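Local coordinates for protein putative phosphohistidine phosphatase SixA (Agrobacterium tumefaciens, PDB 2RFL) that probably removes phosphate from phosphohistidine, as a putative SixA-type member of the histidine phosphatase superfamily, at residues V11-H16 with G144-D149. Numbering follows the deposited sequence.
Sequences VYLLRH and GLAVLD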
loop_
_atom_site.group_PDB
_atom_site.type_symbol
_atom_site.label_atom_id
_atom_site.label_comp_id
_atom_site.label_asym_id
_atom_site.label_seq_id
_atom_site.Cartn_x
_atom_site.Cartn_y
_atom_site.Cartn_z
ATOM N N VAL A 11 -1.665 -9.779 2.205
ATOM C CA VAL A 11 -1.443 -8.616 1.341
ATOM C C VAL A 11 -1.723 -7.300 2.068
ATOM O O VAL A 11 -2.825 -7.050 2.541
ATOM C CB VAL A 11 -2.348 -8.658 0.077
ATOM C CG1 VAL A 11 -2.430 -7.312 -0.625
ATOM C CG2 VAL A 11 -1.837 -9.670 -0.902
ATOM N N TYR A 12 -0.717 -6.449 2.126
ATOM C CA TYR A 12 -0.913 -5.079 2.576
ATOM C C TYR A 12 -0.903 -4.166 1.373
ATOM O O TYR A 12 -0.018 -4.292 0.489
ATOM C CB TYR A 12 0.185 -4.659 3.533
ATOM C CG TYR A 12 0.376 -5.554 4.756
ATOM C CD1 TYR A 12 1.444 -6.456 4.818
ATOM C CD2 TYR A 12 -0.491 -5.449 5.883
ATOM C CE1 TYR A 12 1.631 -7.259 5.952
ATOM C CE2 TYR A 12 -0.304 -6.239 7.024
ATOM C CZ TYR A 12 0.753 -7.144 7.048
ATOM O OH TYR A 12 0.951 -7.931 8.164
ATOM N N LEU A 13 -1.899 -3.279 1.338
ATOM C CA LEU A 13 -2.069 -2.256 0.307
ATOM C C LEU A 13 -2.088 -0.844 0.863
ATOM O O LEU A 13 -3.097 -0.413 1.481
ATOM C CB LEU A 13 -3.402 -2.460 -0.430
ATOM C CG LEU A 13 -3.774 -3.734 -1.169
ATOM C CD1 LEU A 13 -5.165 -3.528 -1.701
ATOM C CD2 LEU A 13 -2.827 -3.961 -2.283
ATOM N N LEU A 14 -1.005 -0.122 0.572
ATOM C CA LEU A 14 -0.688 1.186 1.127
ATOM C C LEU A 14 -0.662 2.283 0.054
ATOM O O LEU A 14 0.164 2.287 -0.874
ATOM C CB LEU A 14 0.676 1.150 1.899
ATOM C CG LEU A 14 1.232 2.469 2.513
ATOM C CD1 LEU A 14 0.294 3.119 3.559
ATOM C CD2 LEU A 14 2.656 2.348 3.099
ATOM N N ARG A 15 -1.556 3.245 0.193
ATOM C CA ARG A 15 -1.473 4.397 -0.663
ATOM C C ARG A 15 -0.464 5.344 -0.035
ATOM O O ARG A 15 -0.371 5.426 1.184
ATOM C CB ARG A 15 -2.824 5.049 -0.877
ATOM C CG ARG A 15 -2.748 6.179 -1.911
ATOM C CD ARG A 15 -4.081 6.636 -2.436
ATOM N NE ARG A 15 -3.892 7.865 -3.167
ATOM C CZ ARG A 15 -4.782 8.853 -3.198
ATOM N NH1 ARG A 15 -5.955 8.716 -2.583
ATOM N NH2 ARG A 15 -4.512 9.975 -3.857
ATOM N N HIS A 16 0.316 6.016 -0.884
ATOM C CA HIS A 16 1.325 6.949 -0.450
ATOM C C HIS A 16 0.615 8.058 0.339
ATOM O O HIS A 16 -0.590 8.292 0.158
ATOM C CB HIS A 16 2.112 7.521 -1.649
ATOM C CG HIS A 16 1.290 8.397 -2.545
ATOM N ND1 HIS A 16 0.984 9.709 -2.233
ATOM C CD2 HIS A 16 0.656 8.133 -3.711
ATOM C CE1 HIS A 16 0.210 10.215 -3.175
ATOM N NE2 HIS A 16 0.007 9.285 -4.088
ATOM N N GLY A 144 -3.694 5.138 3.431
ATOM C CA GLY A 144 -4.695 4.111 3.770
ATOM C C GLY A 144 -4.079 2.728 3.613
ATOM O O GLY A 144 -3.404 2.448 2.632
ATOM N N LEU A 145 -4.265 1.870 4.601
ATOM C CA LEU A 145 -3.701 0.509 4.571
ATOM C C LEU A 145 -4.751 -0.607 4.694
ATOM O O LEU A 145 -5.320 -0.834 5.763
ATOM C CB LEU A 145 -2.652 0.342 5.658
ATOM C CG LEU A 145 -2.080 -1.032 5.995
ATOM C CD1 LEU A 145 -1.022 -1.419 4.939
ATOM C CD2 LEU A 145 -1.497 -1.045 7.444
ATOM N N ALA A 146 -4.962 -1.316 3.587
ATOM C CA ALA A 146 -5.771 -2.498 3.540
ATOM C C ALA A 146 -4.902 -3.675 3.960
ATOM O O ALA A 146 -3.753 -3.804 3.519
ATOM C CB ALA A 146 -6.229 -2.682 2.179
ATOM N N VAL A 147 -5.447 -4.498 4.853
ATOM C CA VAL A 147 -4.836 -5.757 5.323
ATOM C C VAL A 147 -5.725 -6.923 4.865
ATOM O O VAL A 147 -6.878 -7.038 5.286
ATOM C CB VAL A 147 -4.692 -5.816 6.881
ATOM C CG1 VAL A 147 -3.909 -7.049 7.328
ATOM C CG2 VAL A 147 -4.034 -4.548 7.417
ATOM N N LEU A 148 -5.176 -7.775 4.006
ATOM C CA LEU A 148 -5.946 -8.819 3.369
ATOM C C LEU A 148 -5.398 -10.209 3.634
ATOM O O LEU A 148 -4.201 -10.398 3.689
ATOM C CB LEU A 148 -6.049 -8.558 1.874
ATOM C CG LEU A 148 -6.718 -7.238 1.541
ATOM C CD1 LEU A 148 -5.798 -6.345 0.697
ATOM C CD2 LEU A 148 -7.960 -7.534 0.831
ATOM N N ASP A 149 -6.303 -11.164 3.809
ATOM C CA ASP A 149 -5.957 -12.568 4.021
ATOM C C ASP A 149 -6.757 -13.446 3.082
ATOM O O ASP A 149 -7.842 -13.054 2.590
ATOM C CB ASP A 149 -6.226 -13.020 5.477
ATOM C CG ASP A 149 -5.078 -12.690 6.439
ATOM O OD1 ASP A 149 -3.940 -13.164 6.249
ATOM O OD2 ASP A 149 -5.320 -11.963 7.422
#
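Five backbone hydrogen bonds join strand 11-15 to the antiparallel segment 144-149. Val11 and Leu148 form one hydrogen-bonded pair, with Val11 N to Leu148 O at 3.0 Å. Leu13 and Ala146 form the next, and Leu13 N to Ala146 O is the straightest bond of the set, 2.9 Å with an N-H...O angle of 167°. Arg15 N adds a longer bond to Gly144 O, 3.2 Å. Weaker CA-H...O contacts lie between these bonds, such as Tyr12 CA to Ala146 O at 3.3 Å.

The pairing sits at the centre of the alpha-beta-alpha sandwich of the histidine phosphatase fold. Strand 10-15 has strand 109-114 parallel on its other edge, so the sheet changes here from parallel to antiparallel. Strand 10-15 leads into the Arg15-His16 pair of the family's RHG-type motif, here RHA. In relatives the equivalent histidine takes the phosphoryl group, and His16 probably does so here. The His16 ring meets that of His115.

Apolar side chains pack on both faces. Tyr12, Leu14, Leu145 and Val147 share one. Tyr12 CG stands anti to its carbonyl carbon (chi1 -55°), and its ring lies alongside Val147, with CE2 at 3.7 Å from Val147 CG1. Leu145 CG is anti to the backbone N, and CD1 reaches Tyr12 CB at 3.7 Å. On the other face the Val11 and Leu148 side chains lie side by side, with Leu148 CD1 3.7 Å from Val11 CG1. The Leu13 side chain crosses that of Leu148 obliquely, and its CD1 also touches Leu148 CD1. Leu13 and Leu148 both pack on Leu123 of helix 118-127.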